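Local atomic coordinates of polysaccharide deacetylase-like protein (Bacillus anthracis, PDB entry 4V33), a protein that probably removes acetyl groups from cell-wall polysaccharide at a zinc site and is, with a second putative deacetylase, required for osmotic stability and cell shape maintenance. Residues A[210-215]-A[251-256]; A[233-238]-A[262-267]; A[276-281]-A[315-320]. All blocks are in the same frame, centred on the assembly; numbering follows the deposited sequence.

Overall arrangement
After an N-terminal part rich in antiparallel strands, the chain enters the deacetylase domain, where all three contacts lie. Interaction 1 begins first, on helix 211-221, and closes a loop of 35 residues at helix 247-255. Interaction 2 opens within that loop, on strand 230-234, and closes beyond it at strand 259-263, so the two cross along the chain. They do not touch: one joins helices, the other joins parallel strands and holds part of the zinc site. Interaction 3 follows in series, bringing the start of helix 277-292 to the loop that leads into strand 320-326. It touches interaction 2 directly, through Ser263 with Tyr318 and Thr267 with Glu280.

Interaction 1 of 3, residues A[210-215]-A[251-256]; sequences NNMNAF and KEMVDS
Two neighbouring helices of the (β/α) barrel-like deacetylase domain meet here, Phe215 of helix 211-221 packing against Glu252, Met253 and Ser256 of helix 247-255. The two short segments run nearly parallel, their axes 28° apart and 11.1 Å from each other at closest, a gap wide enough to need long side chains. Phe215 fills much of it: its CB bond points toward the second helix, and CG is anti to the backbone N (chi1 174°). Met253 CG lies over one face, offset toward the rim and 4.1 Å from the ring centroid, in a CH-pi contact. The slim, flexible methionine chain suits this place, because its methylene can settle on the flat ring while its sulfur continues to Met212, SD to SD 3.8 Å. Glu252, an exposed residue, crosses the ring at about a right angle, its carboxylate plane 83° from the ring; OE2 stands in the ring plane at the edge, 3.5 Å from Phe215 CE2, where partly positive ring hydrogens would favour an oxygen. Phe259 of strand 259-263 touches both Phe215 and Met253. Ser256 OG lies 3.4 Å from Phe215 CE1 and hydrogen-bonds Met253 O at 2.8 Å, approaching from above the carbonyl plane.

Interaction 2 of 3, residues A[233-238]-A[262-267]; sequences YMIVNN and QSHTAT. With ZN (zinc ion), chain D.
His264 has CG roughly anti to its backbone N (chi1 -153°), beside the carbonyl carbon and near Tyr233 O. In Tyr233, CG is anti to the carbonyl carbon (chi1 -66°), and chi2 of -72° turns the ring so that CD1 lies 3.3 Å from Ser263 O. The histidine ring is fixed at both nitrogens: NE2 binds the zinc ion at 2.2 Å, and ND1 hydrogen-bonds Ala300 O. Asp206 and His268 complete the Asp-His-His set familiar from NodB-type deacetylases, and a water sits 2.0 Å from the metal. Ile235 suits its place because its branches part: CG1 lies 4.0 Å from His264 CD2, and CG2 turns to Ala266 O. The backbones form a short parallel ladder. Met234 N gives an almost straight bond to Gln262 O (2.9 Å), and Met234 O accepts from His264 N. Beyond the strands two more backbone bonds continue the contact, Val236 N to Thr265 O and Asn237 N to Ala266 O, both 3.0 Å. Ser263 OG accepts from Thr265 N in an ST turn that carries the chain through His264, and it also hydrogen-bonds Tyr318 OH. The strands belong to a beta-alpha-beta unit whose crossover contains helix 247-255. Strand 199-206 flanks strand 230-234 on its far side, and helix 277-292 packs against Val236 and Ser263.

Interaction 3 of 3, residues A[276-281]-A[315-320]; sequences NYEEEL and KKYYQF
Tyr318 OH lies 2.7 Å from Leu281 O, a weak hydrogen bond that is not settled because the one phenol proton has another acceptor nearby; the hydroxyl also pairs with Ser263 OG, so the buried phenol oxygen sits between a helix carbonyl and a strand serine. Leu281 O in turn has a weak bond with Ser284 OG. A wider pi-type turn at 278-281 marks this part of the helix. Tyrosine suits the site because its ring can lie by Leu281 while its hydroxyl meets these buried polar atoms. In Tyr318 CG is anti to the carbonyl carbon (chi1 -62°), the CB bond points toward the helix, and CE2 lies 4.0 Å from Leu281 CD2. Leu281 CB also meets the second aromatic, 3.7 Å from Tyr317 CD2, which leaves the leucine touching both tyrosines, with Glu313 and Thr314 of helix 308-315 nearby. The Tyr317 ring carries Lys316 CB over the centre of one face, 3.6 Å above its plane. At its far end Tyr317 OH stands 3.7 Å from Glu278 CG, the aliphatic part of a side chain whose carboxylate belongs at the surface. At the start of the helix, Asn276 ND2 bonds Glu279 OE1 (3.2 Å) from above the carboxylate plane. Helix 277-292 leads to strand 298-300, and the 315-320 loop leads into its parallel neighbour 320-326: the arrangement is that of successive helix-to-strand units in a (β/α) barrel-like deacetylase fold.

Interaction 1 of 3, residues A[210-215]-A[251-256]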
loop_
_atom_site.group_PDB
_atom_site.type_symbol
_atom_site.label_atom_id
_atom_site.label_comp_id
_atom_site.label_asym_id
_atom_site.label_seq_id
_atom_site.Cartn_x
_atom_site.Cartn_y
_atom_site.Cartn_z
ATOM N N ASN A 210 18.654 9.564 13.399
ATOM C CA ASN A 210 17.878 8.861 14.420
ATOM C C ASN A 210 16.929 7.813 13.848
ATOM O O ASN A 210 16.424 6.975 14.585
ATOM C CB ASN A 210 17.124 9.843 15.338
ATOM C CG ASN A 210 16.090 10.670 14.592
ATOM O OD1 ASN A 210 15.246 10.141 13.869
ATOM N ND2 ASN A 210 16.168 11.989 14.752
ATOM N N ASN A 211 16.699 7.837 12.539
ATOM C CA ASN A 211 15.863 6.800 11.942
ATOM C C ASN A 211 16.517 5.417 12.022
ATOM O O ASN A 211 15.849 4.399 11.840
ATOM C CB ASN A 211 15.469 7.150 10.505
ATOM C CG ASN A 211 14.355 8.198 10.432
ATOM O OD1 ASN A 211 13.733 8.368 9.393
ATOM N ND2 ASN A 211 14.107 8.900 11.530
ATOM N N MET A 212 17.811 5.371 12.326
ATOM C CA MET A 212 18.437 4.090 12.665
ATOM C C MET A 212 17.784 3.452 13.897
ATOM O O MET A 212 17.797 2.229 14.035
ATOM C CB MET A 212 19.951 4.227 12.860
ATOM C CG MET A 212 20.715 4.490 11.565
ATOM S SD MET A 212 20.595 3.122 10.389
ATOM C CE MET A 212 21.783 1.975 11.083
ATOM N N ASN A 213 17.211 4.270 14.780
ATOM C CA ASN A 213 16.438 3.725 15.904
ATOM C C ASN A 213 15.199 2.975 15.427
ATOM O O ASN A 213 14.864 1.917 15.966
ATOM C CB ASN A 213 16.010 4.827 16.876
ATOM C CG ASN A 213 17.186 5.476 17.575
ATOM O OD1 ASN A 213 18.201 4.830 17.842
ATOM N ND2 ASN A 213 17.054 6.764 17.873
ATOM N N ALA A 214 14.517 3.529 14.423
ATOM C CA ALA A 214 13.356 2.859 13.842
ATOM C C ALA A 214 13.768 1.549 13.186
ATOM O O ALA A 214 13.109 0.530 13.352
ATOM C CB ALA A 214 12.657 3.766 12.836
ATOM N N PHE A 215 14.868 1.590 12.439
ATOM C CA PHE A 215 15.447 0.401 11.828
ATOM C C PHE A 215 15.680 -0.705 12.861
ATOM O O PHE A 215 15.260 -1.850 12.673
ATOM C CB PHE A 215 16.754 0.811 11.129
ATOM C CG PHE A 215 17.550 -0.334 10.572
ATOM C CD1 PHE A 215 16.962 -1.287 9.751
ATOM C CD2 PHE A 215 18.909 -0.428 10.838
ATOM C CE1 PHE A 215 17.707 -2.330 9.234
ATOM C CE2 PHE A 215 19.663 -1.473 10.320
ATOM C CZ PHE A 215 19.060 -2.422 9.514
ATOM N N LYS A 251 22.998 1.663 3.363
ATOM C CA LYS A 251 23.286 0.337 2.835
ATOM C C LYS A 251 22.812 -0.753 3.798
ATOM O O LYS A 251 22.260 -1.761 3.373
ATOM C CB LYS A 251 24.772 0.198 2.487
ATOM C CG LYS A 251 25.142 0.884 1.168
ATOM C CD LYS A 251 26.645 0.869 0.921
ATOM C CE LYS A 251 26.981 1.167 -0.537
ATOM N NZ LYS A 251 26.432 2.474 -0.999
ATOM N N GLU A 252 22.986 -0.531 5.096
ATOM C CA GLU A 252 22.504 -1.481 6.093
ATOM C C GLU A 252 20.975 -1.588 6.041
ATOM O O GLU A 252 20.409 -2.687 6.081
ATOM C CB GLU A 252 22.970 -1.059 7.487
ATOM C CG GLU A 252 22.733 -2.077 8.580
ATOM C CD GLU A 252 23.355 -1.658 9.904
ATOM O OE1 GLU A 252 24.206 -0.743 9.904
ATOM O OE2 GLU A 252 22.994 -2.246 10.944
ATOM N N MET A 253 20.309 -0.445 5.941
ATOM C CA MET A 253 18.849 -0.408 5.915
ATOM C C MET A 253 18.298 -1.102 4.678
ATOM O O MET A 253 17.340 -1.870 4.758
ATOM C CB MET A 253 18.360 1.039 5.967
ATOM C CG MET A 253 18.608 1.700 7.308
ATOM S SD MET A 253 18.491 3.498 7.245
ATOM C CE MET A 253 16.719 3.700 7.237
ATOM N N VAL A 254 18.910 -0.832 3.532
ATOM C CA VAL A 254 18.475 -1.447 2.287
ATOM C C VAL A 254 18.837 -2.935 2.224
ATOM O O VAL A 254 18.003 -3.767 1.863
ATOM C CB VAL A 254 19.045 -0.691 1.071
ATOM C CG1 VAL A 254 18.787 -1.461 -0.211
ATOM C CG2 VAL A 254 18.437 0.701 0.998
ATOM N N ASP A 255 20.071 -3.279 2.588
ATOM C CA ASP A 255 20.513 -4.673 2.485
ATOM C C ASP A 255 19.716 -5.617 3.387
ATOM O O ASP A 255 19.608 -6.814 3.097
ATOM C CB ASP A 255 22.009 -4.810 2.782
ATOM C CG ASP A 255 22.886 -4.182 1.712
ATOM O OD1 ASP A 255 22.361 -3.761 0.655
ATOM O OD2 ASP A 255 24.113 -4.118 1.933
ATOM N N SER A 256 19.157 -5.080 4.470
ATOM C CA SER A 256 18.376 -5.879 5.420
ATOM C C SER A 256 17.060 -6.353 4.821
ATOM O O SER A 256 16.417 -7.254 5.359
ATOM C CB SER A 256 18.062 -5.064 6.677
ATOM O OG SER A 256 17.083 -4.068 6.403
#

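Interaction 2 of 3, residues A[233-238]-A[262-267]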
loop_
_atom_site.group_PDB
_atom_site.type_symbol
_atom_site.label_atom_id
_atom_site.label_comp_id
_atom_site.label_asym_id
_atom_site.label_seq_id
_atom_site.Cartn_x
_atom_site.Cartn_y
_atom_site.Cartn_z
ATOM N N TYR A 233 12.136 8.608 3.045
ATOM C CA TYR A 233 12.264 9.640 2.027
ATOM C C TYR A 233 13.458 10.519 2.388
ATOM O O TYR A 233 13.384 11.346 3.289
ATOM C CB TYR A 233 11.004 10.486 1.970
ATOM C CG TYR A 233 9.726 9.808 1.500
ATOM C CD1 TYR A 233 9.544 9.463 0.164
ATOM C CD2 TYR A 233 8.676 9.581 2.389
ATOM C CE1 TYR A 233 8.351 8.887 -0.276
ATOM C CE2 TYR A 233 7.484 9.014 1.964
ATOM C CZ TYR A 233 7.325 8.687 0.632
ATOM O OH TYR A 233 6.141 8.143 0.208
ATOM N N MET A 234 14.559 10.331 1.668
ATOM C CA MET A 234 15.841 10.936 2.004
ATOM C C MET A 234 16.027 12.294 1.339
ATOM O O MET A 234 15.824 12.425 0.125
ATOM C CB MET A 234 16.957 9.997 1.524
ATOM C CG MET A 234 18.370 10.470 1.829
ATOM S SD MET A 234 18.781 10.095 3.546
ATOM C CE MET A 234 19.610 11.616 4.033
ATOM N N ILE A 235 16.403 13.308 2.119
ATOM C CA ILE A 235 16.878 14.561 1.532
ATOM C C ILE A 235 18.244 14.229 0.951
ATOM O O ILE A 235 19.199 14.013 1.692
ATOM C CB ILE A 235 16.974 15.690 2.576
ATOM C CG1 ILE A 235 15.572 16.031 3.093
ATOM C CG2 ILE A 235 17.617 16.944 1.948
ATOM C CD1 ILE A 235 15.590 16.877 4.372
ATOM N N VAL A 236 18.339 14.136 -0.377
ATOM C CA VAL A 236 19.463 13.427 -0.971
ATOM C C VAL A 236 20.809 14.122 -0.726
ATOM O O VAL A 236 21.829 13.469 -0.496
ATOM C CB VAL A 236 19.210 13.125 -2.465
ATOM C CG1 VAL A 236 20.391 12.386 -3.079
ATOM C CG2 VAL A 236 17.928 12.290 -2.617
ATOM N N ASN A 237 20.816 15.450 -0.716
ATOM C CA ASN A 237 22.071 16.156 -0.464
ATOM C C ASN A 237 22.598 15.991 0.956
ATOM O O ASN A 237 23.743 16.342 1.236
ATOM C CB ASN A 237 21.949 17.642 -0.811
ATOM C CG ASN A 237 21.909 17.880 -2.299
ATOM O OD1 ASN A 237 21.833 16.934 -3.090
ATOM N ND2 ASN A 237 21.970 19.147 -2.698
ATOM N N ASN A 238 21.762 15.452 1.842
ATOM C CA ASN A 238 22.151 15.251 3.233
ATOM C C ASN A 238 22.773 13.897 3.536
ATOM O O ASN A 238 23.140 13.644 4.674
ATOM C CB ASN A 238 20.960 15.455 4.169
ATOM C CG ASN A 238 20.618 16.924 4.364
ATOM O OD1 ASN A 238 21.424 17.803 4.066
ATOM N ND2 ASN A 238 19.429 17.186 4.893
ATOM N N GLN A 262 13.760 6.140 -0.750
ATOM C CA GLN A 262 13.124 6.935 -1.787
ATOM C C GLN A 262 13.474 8.407 -1.585
ATOM O O GLN A 262 14.272 8.739 -0.711
ATOM C CB GLN A 262 11.610 6.677 -1.772
ATOM C CG GLN A 262 11.253 5.186 -1.966
ATOM C CD GLN A 262 11.712 4.664 -3.321
ATOM O OE1 GLN A 262 11.674 5.386 -4.320
ATOM N NE2 GLN A 262 12.161 3.407 -3.359
ATOM N N SER A 263 12.893 9.282 -2.397
ATOM C CA SER A 263 13.361 10.669 -2.483
ATOM C C SER A 263 12.568 11.679 -1.652
ATOM O O SER A 263 11.347 11.612 -1.592
ATOM C CB SER A 263 13.327 11.109 -3.946
ATOM O OG SER A 263 13.761 12.456 -4.096
ATOM N N HIS A 264 13.267 12.644 -1.054
ATOM C CA HIS A 264 12.606 13.805 -0.439
ATOM C C HIS A 264 13.147 15.072 -1.098
ATOM O O HIS A 264 13.220 16.118 -0.460
ATOM C CB HIS A 264 12.852 13.842 1.082
ATOM C CG HIS A 264 11.780 14.534 1.879
ATOM N ND1 HIS A 264 10.562 14.908 1.353
ATOM C CD2 HIS A 264 11.742 14.889 3.188
ATOM C CE1 HIS A 264 9.829 15.480 2.297
ATOM N NE2 HIS A 264 10.525 15.487 3.420
ATOM N N THR A 265 13.485 14.960 -2.388
ATOM C CA THR A 265 14.172 15.993 -3.188
ATOM C C THR A 265 15.644 16.153 -2.804
ATOM O O THR A 265 16.137 15.495 -1.889
ATOM C CB THR A 265 13.464 17.390 -3.207
ATOM O OG1 THR A 265 13.726 18.094 -1.987
ATOM C CG2 THR A 265 11.956 17.248 -3.432
ATOM N N ALA A 266 16.347 17.027 -3.519
ATOM C CA ALA A 266 17.767 17.221 -3.268
ATOM C C ALA A 266 18.012 18.016 -1.998
ATOM O O ALA A 266 18.863 17.654 -1.185
ATOM C CB ALA A 266 18.426 17.917 -4.443
ATOM N N THR A 267 17.286 19.120 -1.840
ATOM C CA THR A 267 17.532 20.022 -0.717
ATOM C C THR A 267 16.323 20.266 0.185
ATOM O O THR A 267 16.370 21.166 1.021
ATOM C CB THR A 267 18.077 21.402 -1.177
ATOM O OG1 THR A 267 17.064 22.124 -1.899
ATOM C CG2 THR A 267 19.319 21.239 -2.050
HETATM ZN ZN ZN D . 10.555 16.783 5.149
HETATM O O HOH W 1 10.374 17.570 7.019
#

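Interaction 3 of 3, residues A[276-281]-A[315-320]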
loop_
_atom_site.group_PDB
_atom_site.type_symbol
_atom_site.label_atom_id
_atom_site.label_comp_id
_atom_site.label_asym_id
_atom_site.label_seq_id
_atom_site.Cartn_x
_atom_site.Cartn_y
_atom_site.Cartn_z
ATOM N N ASN A 276 14.298 24.937 -10.447
ATOM C CA ASN A 276 15.278 23.912 -10.798
ATOM C C ASN A 276 14.751 22.499 -10.584
ATOM O O ASN A 276 15.261 21.726 -9.762
ATOM C CB ASN A 276 16.637 24.152 -10.107
ATOM C CG ASN A 276 16.548 24.149 -8.592
ATOM O OD1 ASN A 276 15.552 24.581 -8.003
ATOM N ND2 ASN A 276 17.602 23.657 -7.947
ATOM N N TYR A 277 13.718 22.159 -11.346
ATOM C CA TYR A 277 13.044 20.883 -11.158
ATOM C C TYR A 277 13.935 19.693 -11.511
ATOM O O TYR A 277 13.873 18.664 -10.845
ATOM C CB TYR A 277 11.708 20.855 -11.920
ATOM C CG TYR A 277 10.670 21.775 -11.299
ATOM C CD1 TYR A 277 10.128 21.485 -10.054
ATOM C CD2 TYR A 277 10.246 22.934 -11.946
ATOM C CE1 TYR A 277 9.187 22.310 -9.464
ATOM C CE2 TYR A 277 9.295 23.778 -11.358
ATOM C CZ TYR A 277 8.773 23.453 -10.114
ATOM O OH TYR A 277 7.832 24.268 -9.498
ATOM N N GLU A 278 14.771 19.825 -12.540
ATOM C CA GLU A 278 15.655 18.712 -12.874
ATOM C C GLU A 278 16.598 18.420 -11.707
ATOM O O GLU A 278 16.774 17.269 -11.308
ATOM C CB GLU A 278 16.436 18.965 -14.163
ATOM C CG GLU A 278 15.564 18.911 -15.403
ATOM C CD GLU A 278 16.361 18.767 -16.680
ATOM O OE1 GLU A 278 17.540 18.353 -16.621
ATOM O OE2 GLU A 278 15.799 19.074 -17.750
ATOM N N GLU A 279 17.188 19.464 -11.141
ATOM C CA GLU A 279 18.095 19.266 -10.019
ATOM C C GLU A 279 17.384 18.683 -8.794
ATOM O O GLU A 279 17.881 17.754 -8.162
ATOM C CB GLU A 279 18.803 20.574 -9.643
ATOM C CG GLU A 279 19.800 20.392 -8.518
ATOM C CD GLU A 279 20.652 21.614 -8.270
ATOM O OE1 GLU A 279 20.438 22.651 -8.942
ATOM O OE2 GLU A 279 21.538 21.528 -7.387
ATOM N N GLU A 280 16.215 19.218 -8.460
ATOM C CA GLU A 280 15.536 18.820 -7.221
ATOM C C GLU A 280 14.817 17.481 -7.305
ATOM O O GLU A 280 14.702 16.772 -6.300
ATOM C CB GLU A 280 14.551 19.900 -6.783
ATOM C CG GLU A 280 15.223 21.139 -6.208
ATOM C CD GLU A 280 15.890 20.892 -4.844
ATOM O OE1 GLU A 280 15.640 19.857 -4.181
ATOM O OE2 GLU A 280 16.679 21.768 -4.434
ATOM N N LEU A 281 14.311 17.148 -8.492
ATOM C CA LEU A 281 13.465 15.962 -8.652
ATOM C C LEU A 281 14.148 14.840 -9.431
ATOM O O LEU A 281 14.113 13.676 -9.032
ATOM C CB LEU A 281 12.151 16.338 -9.348
ATOM C CG LEU A 281 11.195 17.243 -8.565
ATOM C CD1 LEU A 281 10.057 17.725 -9.445
ATOM C CD2 LEU A 281 10.651 16.525 -7.326
ATOM N N LYS A 315 5.612 14.027 -12.146
ATOM C CA LYS A 315 5.151 12.915 -12.977
ATOM C C LYS A 315 6.225 12.475 -13.973
ATOM O O LYS A 315 6.246 11.328 -14.416
ATOM C CB LYS A 315 3.893 13.339 -13.747
ATOM C CG LYS A 315 3.198 12.215 -14.495
ATOM C CD LYS A 315 1.847 12.662 -15.029
ATOM C CE LYS A 315 1.088 11.500 -15.663
ATOM N NZ LYS A 315 -0.259 11.914 -16.151
ATOM N N LYS A 316 7.110 13.398 -14.333
ATOM C CA LYS A 316 8.183 13.082 -15.269
ATOM C C LYS A 316 9.169 12.057 -14.704
ATOM O O LYS A 316 9.822 11.330 -15.465
ATOM C CB LYS A 316 8.940 14.352 -15.654
ATOM C CG LYS A 316 8.096 15.385 -16.375
ATOM C CD LYS A 316 8.867 16.690 -16.534
ATOM C CE LYS A 316 8.001 17.756 -17.185
ATOM N NZ LYS A 316 8.742 19.040 -17.355
ATOM N N TYR A 317 9.267 11.998 -13.377
ATOM C CA TYR A 317 10.368 11.292 -12.726
ATOM C C TYR A 317 9.960 10.233 -11.709
ATOM O O TYR A 317 10.727 9.312 -11.448
ATOM C CB TYR A 317 11.300 12.301 -12.043
ATOM C CG TYR A 317 11.667 13.453 -12.950
ATOM C CD1 TYR A 317 12.339 13.224 -14.146
ATOM C CD2 TYR A 317 11.323 14.758 -12.630
ATOM C CE1 TYR A 317 12.668 14.264 -14.990
ATOM C CE2 TYR A 317 11.655 15.810 -13.469
ATOM C CZ TYR A 317 12.325 15.551 -14.653
ATOM O OH TYR A 317 12.670 16.577 -15.510
ATOM N N TYR A 318 8.768 10.372 -11.139
ATOM C CA TYR A 318 8.321 9.487 -10.062
ATOM C C TYR A 318 6.968 8.872 -10.379
ATOM O O TYR A 318 6.130 9.509 -11.012
ATOM C CB TYR A 318 8.222 10.257 -8.741
ATOM C CG TYR A 318 9.539 10.815 -8.258
ATOM C CD1 TYR A 318 10.428 10.017 -7.543
ATOM C CD2 TYR A 318 9.902 12.130 -8.531
ATOM C CE1 TYR A 318 11.633 10.508 -7.101
ATOM C CE2 TYR A 318 11.109 12.638 -8.093
ATOM C CZ TYR A 318 11.970 11.821 -7.377
ATOM O OH TYR A 318 13.181 12.301 -6.931
ATOM N N GLN A 319 6.753 7.636 -9.930
ATOM C CA GLN A 319 5.456 6.988 -10.063
ATOM C C GLN A 319 4.527 7.336 -8.899
ATOM O O GLN A 319 3.303 7.303 -9.050
ATOM C CB GLN A 319 5.616 5.469 -10.122
ATOM C CG GLN A 319 6.395 4.959 -11.308
ATOM C CD GLN A 319 6.731 3.492 -11.159
ATOM O OE1 GLN A 319 7.849 3.067 -11.454
ATOM N NE2 GLN A 319 5.764 2.711 -10.684
ATOM N N PHE A 320 5.111 7.668 -7.745
ATOM C CA PHE A 320 4.342 7.882 -6.514
ATOM C C PHE A 320 4.813 9.152 -5.829
ATOM O O PHE A 320 6.012 9.427 -5.775
ATOM C CB PHE A 320 4.522 6.706 -5.537
ATOM C CG PHE A 320 4.103 5.390 -6.101
ATOM C CD1 PHE A 320 2.773 5.014 -6.092
ATOM C CD2 PHE A 320 5.036 4.539 -6.673
ATOM C CE1 PHE A 320 2.378 3.807 -6.633
ATOM C CE2 PHE A 320 4.654 3.327 -7.223
ATOM C CZ PHE A 320 3.321 2.958 -7.201
#